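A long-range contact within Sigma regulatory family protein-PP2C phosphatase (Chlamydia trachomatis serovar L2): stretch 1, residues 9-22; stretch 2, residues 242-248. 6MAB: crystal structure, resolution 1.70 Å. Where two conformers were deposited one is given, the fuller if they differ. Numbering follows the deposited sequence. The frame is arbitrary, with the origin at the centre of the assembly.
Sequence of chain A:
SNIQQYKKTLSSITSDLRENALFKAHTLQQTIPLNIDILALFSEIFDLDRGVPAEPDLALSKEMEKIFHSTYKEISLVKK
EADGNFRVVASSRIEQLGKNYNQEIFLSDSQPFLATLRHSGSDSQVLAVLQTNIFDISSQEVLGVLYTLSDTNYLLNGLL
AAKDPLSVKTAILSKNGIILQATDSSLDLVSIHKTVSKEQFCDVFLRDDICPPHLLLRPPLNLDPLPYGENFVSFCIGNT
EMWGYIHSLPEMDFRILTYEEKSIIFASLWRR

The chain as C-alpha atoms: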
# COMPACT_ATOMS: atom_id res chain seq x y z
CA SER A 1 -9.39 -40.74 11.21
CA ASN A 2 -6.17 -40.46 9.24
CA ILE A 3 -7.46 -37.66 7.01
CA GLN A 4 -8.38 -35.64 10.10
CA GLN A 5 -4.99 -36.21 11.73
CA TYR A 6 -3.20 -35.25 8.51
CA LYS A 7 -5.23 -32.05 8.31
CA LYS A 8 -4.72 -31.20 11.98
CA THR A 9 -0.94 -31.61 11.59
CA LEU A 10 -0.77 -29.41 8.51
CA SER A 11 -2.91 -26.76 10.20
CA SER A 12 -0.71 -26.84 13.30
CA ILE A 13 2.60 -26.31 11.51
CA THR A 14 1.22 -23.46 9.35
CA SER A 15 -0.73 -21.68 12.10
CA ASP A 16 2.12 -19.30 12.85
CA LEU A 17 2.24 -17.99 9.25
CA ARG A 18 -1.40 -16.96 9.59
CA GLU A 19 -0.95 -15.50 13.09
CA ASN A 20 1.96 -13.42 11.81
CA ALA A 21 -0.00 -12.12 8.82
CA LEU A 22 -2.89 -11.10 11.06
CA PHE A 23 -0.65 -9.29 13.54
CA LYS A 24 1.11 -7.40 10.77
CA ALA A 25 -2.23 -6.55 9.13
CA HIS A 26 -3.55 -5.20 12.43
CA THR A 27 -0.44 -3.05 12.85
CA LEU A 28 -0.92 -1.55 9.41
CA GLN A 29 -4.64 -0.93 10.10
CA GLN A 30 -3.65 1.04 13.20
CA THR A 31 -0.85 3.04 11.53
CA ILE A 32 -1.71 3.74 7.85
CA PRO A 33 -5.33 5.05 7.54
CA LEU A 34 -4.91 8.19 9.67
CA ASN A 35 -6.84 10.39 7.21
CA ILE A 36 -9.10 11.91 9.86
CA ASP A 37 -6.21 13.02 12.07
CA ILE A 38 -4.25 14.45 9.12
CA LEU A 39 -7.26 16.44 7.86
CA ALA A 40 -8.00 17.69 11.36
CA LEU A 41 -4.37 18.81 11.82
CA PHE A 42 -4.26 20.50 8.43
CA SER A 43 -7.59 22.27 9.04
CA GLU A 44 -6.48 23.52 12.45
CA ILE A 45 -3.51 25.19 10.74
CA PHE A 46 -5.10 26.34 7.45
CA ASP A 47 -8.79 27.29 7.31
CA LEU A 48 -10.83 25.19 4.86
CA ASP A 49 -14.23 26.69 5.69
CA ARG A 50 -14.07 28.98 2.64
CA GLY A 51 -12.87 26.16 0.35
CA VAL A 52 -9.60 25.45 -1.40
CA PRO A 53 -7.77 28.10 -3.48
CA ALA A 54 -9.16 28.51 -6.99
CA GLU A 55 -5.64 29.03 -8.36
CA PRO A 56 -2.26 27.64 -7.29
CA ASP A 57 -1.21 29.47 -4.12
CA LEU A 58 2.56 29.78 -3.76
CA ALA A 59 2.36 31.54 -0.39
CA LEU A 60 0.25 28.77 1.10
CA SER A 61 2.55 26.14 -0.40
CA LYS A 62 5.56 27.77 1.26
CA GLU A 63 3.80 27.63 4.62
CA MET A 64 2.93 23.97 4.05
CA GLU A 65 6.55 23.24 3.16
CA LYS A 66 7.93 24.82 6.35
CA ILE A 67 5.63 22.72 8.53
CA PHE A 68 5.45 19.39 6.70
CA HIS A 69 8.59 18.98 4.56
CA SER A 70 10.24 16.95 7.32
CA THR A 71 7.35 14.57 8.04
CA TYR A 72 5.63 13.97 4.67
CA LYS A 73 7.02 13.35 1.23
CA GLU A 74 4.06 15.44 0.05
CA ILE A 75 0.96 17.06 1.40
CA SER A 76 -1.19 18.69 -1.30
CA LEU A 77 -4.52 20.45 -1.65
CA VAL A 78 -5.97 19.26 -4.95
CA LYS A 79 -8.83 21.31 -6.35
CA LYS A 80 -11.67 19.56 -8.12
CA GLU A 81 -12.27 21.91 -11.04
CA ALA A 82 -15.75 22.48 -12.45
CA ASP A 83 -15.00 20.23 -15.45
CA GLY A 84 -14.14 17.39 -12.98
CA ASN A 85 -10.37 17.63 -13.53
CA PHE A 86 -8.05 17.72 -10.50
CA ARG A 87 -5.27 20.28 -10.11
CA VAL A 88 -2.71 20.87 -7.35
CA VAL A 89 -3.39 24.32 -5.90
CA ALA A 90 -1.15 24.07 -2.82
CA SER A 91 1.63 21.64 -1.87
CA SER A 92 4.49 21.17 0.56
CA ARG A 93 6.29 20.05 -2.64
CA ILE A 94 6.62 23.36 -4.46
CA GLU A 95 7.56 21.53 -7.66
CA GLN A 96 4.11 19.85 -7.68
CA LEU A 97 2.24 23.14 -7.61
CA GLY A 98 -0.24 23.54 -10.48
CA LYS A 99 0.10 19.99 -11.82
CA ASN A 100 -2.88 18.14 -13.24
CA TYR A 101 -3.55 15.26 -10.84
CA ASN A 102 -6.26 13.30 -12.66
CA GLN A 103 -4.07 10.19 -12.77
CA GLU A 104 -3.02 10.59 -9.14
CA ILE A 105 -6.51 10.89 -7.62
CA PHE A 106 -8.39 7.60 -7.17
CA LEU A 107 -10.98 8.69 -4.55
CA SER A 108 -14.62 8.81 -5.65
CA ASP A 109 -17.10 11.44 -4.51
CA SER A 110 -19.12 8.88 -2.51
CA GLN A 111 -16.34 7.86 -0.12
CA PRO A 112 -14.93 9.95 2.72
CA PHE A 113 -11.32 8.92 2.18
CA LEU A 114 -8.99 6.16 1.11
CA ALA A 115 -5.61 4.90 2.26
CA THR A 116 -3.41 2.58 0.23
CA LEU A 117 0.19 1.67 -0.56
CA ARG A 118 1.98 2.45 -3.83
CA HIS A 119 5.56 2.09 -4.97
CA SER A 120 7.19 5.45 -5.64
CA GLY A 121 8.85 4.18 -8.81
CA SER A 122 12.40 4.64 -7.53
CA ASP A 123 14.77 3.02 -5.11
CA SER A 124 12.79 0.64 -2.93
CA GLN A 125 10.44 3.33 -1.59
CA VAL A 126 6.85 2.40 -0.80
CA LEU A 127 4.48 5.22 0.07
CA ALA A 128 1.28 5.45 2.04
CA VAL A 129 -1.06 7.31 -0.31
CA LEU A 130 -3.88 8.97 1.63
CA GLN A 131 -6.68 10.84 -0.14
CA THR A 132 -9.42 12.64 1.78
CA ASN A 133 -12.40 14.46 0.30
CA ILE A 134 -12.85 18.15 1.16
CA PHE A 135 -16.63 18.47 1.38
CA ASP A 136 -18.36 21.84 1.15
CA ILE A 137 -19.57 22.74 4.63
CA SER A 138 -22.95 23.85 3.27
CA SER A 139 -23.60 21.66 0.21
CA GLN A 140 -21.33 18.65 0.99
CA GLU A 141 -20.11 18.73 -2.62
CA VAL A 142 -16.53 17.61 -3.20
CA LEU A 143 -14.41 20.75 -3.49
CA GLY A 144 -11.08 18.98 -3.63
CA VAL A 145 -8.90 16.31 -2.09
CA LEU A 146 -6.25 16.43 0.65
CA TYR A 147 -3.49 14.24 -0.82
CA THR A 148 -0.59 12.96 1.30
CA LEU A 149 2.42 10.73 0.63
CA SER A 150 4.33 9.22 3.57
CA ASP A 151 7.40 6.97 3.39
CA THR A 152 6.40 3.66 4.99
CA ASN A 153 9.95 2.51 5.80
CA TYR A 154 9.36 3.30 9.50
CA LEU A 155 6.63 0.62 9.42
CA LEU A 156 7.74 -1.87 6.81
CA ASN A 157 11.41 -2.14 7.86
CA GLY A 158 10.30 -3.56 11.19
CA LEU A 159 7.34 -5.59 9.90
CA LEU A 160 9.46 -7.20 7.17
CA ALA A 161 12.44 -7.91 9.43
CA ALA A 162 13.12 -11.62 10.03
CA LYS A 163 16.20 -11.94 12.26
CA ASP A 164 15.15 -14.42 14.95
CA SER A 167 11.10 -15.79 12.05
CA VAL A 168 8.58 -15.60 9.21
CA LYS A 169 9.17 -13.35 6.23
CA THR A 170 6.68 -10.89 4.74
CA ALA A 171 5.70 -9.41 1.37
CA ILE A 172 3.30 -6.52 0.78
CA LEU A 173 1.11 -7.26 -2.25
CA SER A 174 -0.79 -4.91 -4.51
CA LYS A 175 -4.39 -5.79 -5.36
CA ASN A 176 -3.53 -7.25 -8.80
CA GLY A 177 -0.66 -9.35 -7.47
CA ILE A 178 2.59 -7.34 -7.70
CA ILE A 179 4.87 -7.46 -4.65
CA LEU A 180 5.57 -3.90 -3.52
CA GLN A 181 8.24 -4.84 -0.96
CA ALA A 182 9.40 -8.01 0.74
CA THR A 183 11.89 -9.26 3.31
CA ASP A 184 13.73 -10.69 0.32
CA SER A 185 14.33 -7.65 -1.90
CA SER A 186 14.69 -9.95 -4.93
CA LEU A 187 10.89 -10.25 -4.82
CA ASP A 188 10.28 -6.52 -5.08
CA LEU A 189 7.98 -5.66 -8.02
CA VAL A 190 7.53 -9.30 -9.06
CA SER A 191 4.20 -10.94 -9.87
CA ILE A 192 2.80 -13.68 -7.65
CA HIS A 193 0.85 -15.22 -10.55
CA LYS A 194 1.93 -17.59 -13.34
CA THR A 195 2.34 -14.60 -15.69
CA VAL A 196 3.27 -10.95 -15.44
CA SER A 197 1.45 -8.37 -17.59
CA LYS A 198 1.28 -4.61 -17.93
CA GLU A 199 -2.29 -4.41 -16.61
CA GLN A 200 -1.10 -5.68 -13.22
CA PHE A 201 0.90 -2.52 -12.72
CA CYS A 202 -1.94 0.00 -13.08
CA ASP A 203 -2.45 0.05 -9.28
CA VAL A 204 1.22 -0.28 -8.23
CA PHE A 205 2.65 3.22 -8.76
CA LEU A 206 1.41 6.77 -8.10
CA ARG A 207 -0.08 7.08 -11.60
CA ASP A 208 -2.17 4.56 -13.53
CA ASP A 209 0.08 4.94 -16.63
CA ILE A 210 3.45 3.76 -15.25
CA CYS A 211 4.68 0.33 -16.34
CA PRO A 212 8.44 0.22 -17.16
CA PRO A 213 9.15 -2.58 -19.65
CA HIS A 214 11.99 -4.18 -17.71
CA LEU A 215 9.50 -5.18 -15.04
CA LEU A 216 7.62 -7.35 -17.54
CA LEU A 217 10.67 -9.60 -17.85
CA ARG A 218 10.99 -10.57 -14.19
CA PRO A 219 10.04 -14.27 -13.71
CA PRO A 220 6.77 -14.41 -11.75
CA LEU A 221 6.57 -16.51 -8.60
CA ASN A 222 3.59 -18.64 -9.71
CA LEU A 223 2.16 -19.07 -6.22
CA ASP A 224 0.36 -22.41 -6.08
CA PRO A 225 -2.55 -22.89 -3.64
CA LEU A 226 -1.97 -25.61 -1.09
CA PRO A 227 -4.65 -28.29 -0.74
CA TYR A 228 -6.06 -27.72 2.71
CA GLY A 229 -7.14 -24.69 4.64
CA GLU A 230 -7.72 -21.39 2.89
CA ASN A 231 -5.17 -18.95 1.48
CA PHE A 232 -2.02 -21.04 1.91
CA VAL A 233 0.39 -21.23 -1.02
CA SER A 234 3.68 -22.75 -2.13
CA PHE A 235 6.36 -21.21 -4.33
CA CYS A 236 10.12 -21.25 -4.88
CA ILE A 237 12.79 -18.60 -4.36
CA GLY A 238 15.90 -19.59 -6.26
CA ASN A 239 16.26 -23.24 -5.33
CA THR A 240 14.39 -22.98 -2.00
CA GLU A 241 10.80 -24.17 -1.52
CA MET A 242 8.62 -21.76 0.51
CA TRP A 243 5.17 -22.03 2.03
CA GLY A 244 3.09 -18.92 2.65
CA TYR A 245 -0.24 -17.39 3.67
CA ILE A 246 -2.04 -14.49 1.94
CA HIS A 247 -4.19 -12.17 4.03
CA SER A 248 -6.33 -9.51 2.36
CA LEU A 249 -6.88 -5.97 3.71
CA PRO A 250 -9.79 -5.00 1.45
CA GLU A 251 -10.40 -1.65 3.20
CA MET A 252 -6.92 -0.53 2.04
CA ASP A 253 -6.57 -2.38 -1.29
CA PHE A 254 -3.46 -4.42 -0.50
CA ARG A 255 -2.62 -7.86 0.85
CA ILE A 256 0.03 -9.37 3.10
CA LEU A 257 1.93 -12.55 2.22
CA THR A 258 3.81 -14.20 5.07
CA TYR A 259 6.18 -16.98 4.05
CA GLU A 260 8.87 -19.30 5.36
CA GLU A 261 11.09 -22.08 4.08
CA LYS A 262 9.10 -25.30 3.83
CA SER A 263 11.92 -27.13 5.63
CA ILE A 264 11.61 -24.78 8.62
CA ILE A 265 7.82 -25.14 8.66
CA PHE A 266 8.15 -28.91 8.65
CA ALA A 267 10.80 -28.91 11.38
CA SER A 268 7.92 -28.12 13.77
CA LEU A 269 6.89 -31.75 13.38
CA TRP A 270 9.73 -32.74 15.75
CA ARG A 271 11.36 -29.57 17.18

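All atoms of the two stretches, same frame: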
# COMPACT_ATOMS: atom_id res chain seq x y z
N THR A 9 -2.39 -31.82 11.59
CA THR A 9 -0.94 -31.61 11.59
C THR A 9 -0.54 -30.48 10.65
O THR A 9 0.27 -29.61 11.00
CB THR A 9 -0.23 -32.91 11.22
OG1 THR A 9 -0.58 -33.92 12.17
CG2 THR A 9 1.26 -32.74 11.21
N LEU A 10 -1.11 -30.46 9.45
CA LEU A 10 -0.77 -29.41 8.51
C LEU A 10 -1.25 -28.05 9.01
O LEU A 10 -0.55 -27.05 8.86
CB LEU A 10 -1.35 -29.72 7.14
CG LEU A 10 -0.61 -30.81 6.35
CD1 LEU A 10 -1.35 -31.09 5.06
CD2 LEU A 10 0.83 -30.44 6.08
N SER A 11 -2.42 -28.01 9.62
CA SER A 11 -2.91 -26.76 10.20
C SER A 11 -2.01 -26.29 11.33
O SER A 11 -1.71 -25.09 11.44
CB SER A 11 -4.34 -26.96 10.72
OG SER A 11 -4.80 -25.80 11.39
N SER A 12 -1.55 -27.21 12.17
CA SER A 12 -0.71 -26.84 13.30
C SER A 12 0.62 -26.23 12.86
O SER A 12 1.06 -25.23 13.43
CB SER A 12 -0.46 -28.06 14.19
OG SER A 12 -1.68 -28.48 14.75
N ILE A 13 1.27 -26.81 11.85
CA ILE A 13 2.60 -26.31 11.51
C ILE A 13 2.55 -25.05 10.65
O ILE A 13 3.58 -24.39 10.53
CB ILE A 13 3.46 -27.38 10.80
CG1 ILE A 13 2.87 -27.74 9.44
CG2 ILE A 13 3.63 -28.61 11.73
CD1 ILE A 13 3.70 -28.80 8.68
N THR A 14 1.39 -24.69 10.12
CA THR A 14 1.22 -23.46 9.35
C THR A 14 0.53 -22.35 10.14
O THR A 14 0.43 -21.23 9.64
CB THR A 14 0.42 -23.74 8.08
OG1 THR A 14 -0.83 -24.34 8.40
CG2 THR A 14 1.23 -24.68 7.15
N SER A 15 0.06 -22.64 11.34
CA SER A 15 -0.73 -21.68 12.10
C SER A 15 0.03 -20.37 12.29
O SER A 15 -0.56 -19.28 12.25
CB SER A 15 -1.09 -22.31 13.45
OG SER A 15 -1.72 -21.38 14.29
N ASP A 16 1.33 -20.47 12.50
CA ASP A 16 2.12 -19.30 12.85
C ASP A 16 2.27 -18.34 11.67
O ASP A 16 2.40 -17.13 11.87
CB ASP A 16 3.47 -19.76 13.38
CG ASP A 16 4.36 -18.62 13.77
OD1 ASP A 16 4.04 -17.92 14.76
OD2 ASP A 16 5.39 -18.43 13.10
N LEU A 17 2.27 -18.87 10.43
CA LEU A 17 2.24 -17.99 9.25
C LEU A 17 1.00 -17.11 9.26
O LEU A 17 1.08 -15.89 9.06
CB LEU A 17 2.27 -18.80 7.96
CG LEU A 17 3.54 -19.48 7.48
CD1 LEU A 17 3.21 -20.43 6.33
CD2 LEU A 17 4.55 -18.45 7.04
N ARG A 18 -0.16 -17.72 9.50
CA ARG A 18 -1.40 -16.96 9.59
C ARG A 18 -1.38 -15.98 10.75
O ARG A 18 -1.75 -14.81 10.59
CB ARG A 18 -2.59 -17.92 9.71
CG ARG A 18 -3.95 -17.22 9.72
CD ARG A 18 -5.13 -18.21 9.73
NE ARG A 18 -6.34 -17.61 10.28
N GLU A 19 -0.97 -16.42 11.95
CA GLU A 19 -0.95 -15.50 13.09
C GLU A 19 -0.07 -14.30 12.81
O GLU A 19 -0.38 -13.17 13.23
CB GLU A 19 -0.47 -16.19 14.36
CG GLU A 19 -1.40 -17.21 14.94
CD GLU A 19 -2.74 -16.61 15.34
OE1 GLU A 19 -2.78 -15.48 15.88
OE2 GLU A 19 -3.75 -17.29 15.07
N ASN A 20 1.05 -14.52 12.12
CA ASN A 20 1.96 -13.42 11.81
C ASN A 20 1.34 -12.46 10.80
O ASN A 20 1.49 -11.25 10.94
CB ASN A 20 3.27 -13.97 11.28
CG ASN A 20 4.29 -14.17 12.36
OD1 ASN A 20 4.98 -13.23 12.75
ND2 ASN A 20 4.38 -15.39 12.88
N ALA A 21 0.65 -12.99 9.79
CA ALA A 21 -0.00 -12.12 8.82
C ALA A 21 -1.06 -11.26 9.49
O ALA A 21 -1.18 -10.06 9.21
CB ALA A 21 -0.62 -12.95 7.70
N LEU A 22 -1.83 -11.85 10.41
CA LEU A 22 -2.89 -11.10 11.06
C LEU A 22 -2.32 -10.02 11.96
O LEU A 22 -2.86 -8.91 12.01
CB LEU A 22 -3.78 -12.04 11.87
CG LEU A 22 -4.53 -13.13 11.09
CD1 LEU A 22 -5.38 -13.97 12.04
CD2 LEU A 22 -5.38 -12.54 9.98
N MET A 242 9.26 -22.58 -0.50
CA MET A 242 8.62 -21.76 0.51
C MET A 242 7.15 -22.15 0.63
O MET A 242 6.52 -22.53 -0.36
CB MET A 242 8.65 -20.25 0.15
CG MET A 242 10.00 -19.73 -0.30
SD MET A 242 11.26 -20.00 0.94
CE MET A 242 10.95 -18.79 2.12
N TRP A 243 6.61 -22.02 1.83
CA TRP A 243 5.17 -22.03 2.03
C TRP A 243 4.76 -20.66 2.56
O TRP A 243 5.54 -20.01 3.25
CB TRP A 243 4.75 -23.12 3.02
CG TRP A 243 4.58 -24.50 2.42
CD1 TRP A 243 5.06 -24.96 1.22
CD2 TRP A 243 3.86 -25.59 3.00
NE1 TRP A 243 4.69 -26.27 1.03
CE2 TRP A 243 3.95 -26.68 2.11
CE3 TRP A 243 3.15 -25.75 4.19
CZ2 TRP A 243 3.34 -27.91 2.37
CZ3 TRP A 243 2.55 -26.97 4.44
CH2 TRP A 243 2.66 -28.03 3.55
N GLY A 244 3.53 -20.24 2.25
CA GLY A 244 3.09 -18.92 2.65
C GLY A 244 1.59 -18.85 2.88
O GLY A 244 0.87 -19.81 2.65
N TYR A 245 1.16 -17.68 3.39
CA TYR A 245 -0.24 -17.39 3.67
C TYR A 245 -0.54 -15.98 3.17
O TYR A 245 0.23 -15.06 3.43
CB TYR A 245 -0.54 -17.45 5.18
CG TYR A 245 -1.97 -17.15 5.54
CD1 TYR A 245 -2.94 -18.12 5.45
CD2 TYR A 245 -2.35 -15.88 5.95
CE1 TYR A 245 -4.26 -17.86 5.78
CE2 TYR A 245 -3.67 -15.60 6.28
CZ TYR A 245 -4.61 -16.59 6.18
OH TYR A 245 -5.91 -16.32 6.49
N ILE A 246 -1.66 -15.80 2.48
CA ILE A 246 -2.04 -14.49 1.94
C ILE A 246 -3.25 -13.98 2.69
O ILE A 246 -4.32 -14.61 2.68
CB ILE A 246 -2.33 -14.53 0.44
CG1 ILE A 246 -1.09 -14.95 -0.33
CG2 ILE A 246 -2.79 -13.16 -0.04
CD1 ILE A 246 -1.39 -15.29 -1.79
N HIS A 247 -3.10 -12.82 3.32
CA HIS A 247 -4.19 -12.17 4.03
C HIS A 247 -4.57 -10.87 3.35
O HIS A 247 -3.71 -10.01 3.12
CB HIS A 247 -3.81 -11.88 5.46
CG HIS A 247 -4.85 -11.09 6.17
ND1 HIS A 247 -6.12 -11.59 6.41
CD2 HIS A 247 -4.86 -9.82 6.62
CE1 HIS A 247 -6.84 -10.67 7.02
NE2 HIS A 247 -6.10 -9.59 7.17
N SER A 248 -5.86 -10.70 3.07
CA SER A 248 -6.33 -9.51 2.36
C SER A 248 -6.77 -8.42 3.33
O SER A 248 -7.46 -8.69 4.32
CB SER A 248 -7.49 -9.88 1.43
OG SER A 248 -7.00 -10.68 0.36

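Helix 9-22 lies against strand 242-248, with touching residues at least 224 apart in sequence numbering, axes 7.8 Å apart at closest approach and N-to-C directions 44° apart. The contact buries 476 Å², counting both sides, and no hydrogen bond crosses it among the atoms modelled; packing of carbon against carbon and against aromatic rings holds it together. On the strand, alternation selects the partners: Trp243, Tyr245 and His247 point their CA-to-CB bonds toward the helix, whereas that of Ile246 points away.

Trp243 (chi1 -84°, m; chi2 18°) carries its indole along the early helix and meets it edge-on. Leu10 CD2 lies 3.9 Å from Trp243 CH2, and Thr14 CG2 lies 3.7 Å from Trp243 CE3, both near the ring plane. Leu10 leaves its backbone sideways, but the m, t rotamer brings its end nearer to the strand. Thr14, with chi1 at 56° (p), has both polar and apolar needs met: its OG1 donates to Leu10 O at 2.8 Å, one turn back, while its methyl faces the indole. A buried threonine hydroxyl is thus satisfied within the helix. The backbone here is looser, for Thr14 N makes only weak bonds, to Leu10 O (3.3 Å) and Ser11 O (3.4 Å), and the helix is kinked where the N atoms of Asp16 and Leu17 lack bonds to the turn before. From Glu19 N to Ser15 O (2.9 Å) onward, regular helical bonding resumes.

Leu17, buried and pointing toward the strand, fills the space between Trp243 and Tyr245. Its m, t conformation sets CD1 4.0 Å from Gly244 CA and 3.9 Å from Trp243 O, and its CB is 4.2 Å from Tyr245 CB. Gly244 has no side chain, and this leucine methyl packs directly on its backbone.

Tyr245 (chi1 180°, t; chi2 83°) is covered over one face by the aliphatic part of Arg18. With chi1 at -176° (t), Arg18 places CG 3.7 Å from Tyr245 CZ and 3.9 Å from the centroid of the Tyr245 ring, 22° off the normal, a CH-pi contact; chi2 and chi3, both t, keep the rest of the modelled chain extended. Arginine suits the site because its methylenes can cover an aromatic face; its guanidinium carbon and terminal nitrogens are not modelled. At the edge of the same ring, Ala21 CB approaches Tyr245 CD2 to 3.8 Å. This small side chain, pointing toward the strand, also lies 4.0 Å from His247 CB, and so serves two neighbours with one methyl where the backbones run close: Ala21 CA and His247 CA are 6.4 Å apart.

His247 (chi1 174°, t; chi2 65°) ends the series. Leu22 starts sideways, yet its m, t rotamer delivers CD2 over one imidazole face, 3.9 Å from the His247 ring centroid and 17° off the normal, in a second CH-pi contact. Asn20 takes no part; its ND2 instead donates to Asp16 O at 2.8 Å.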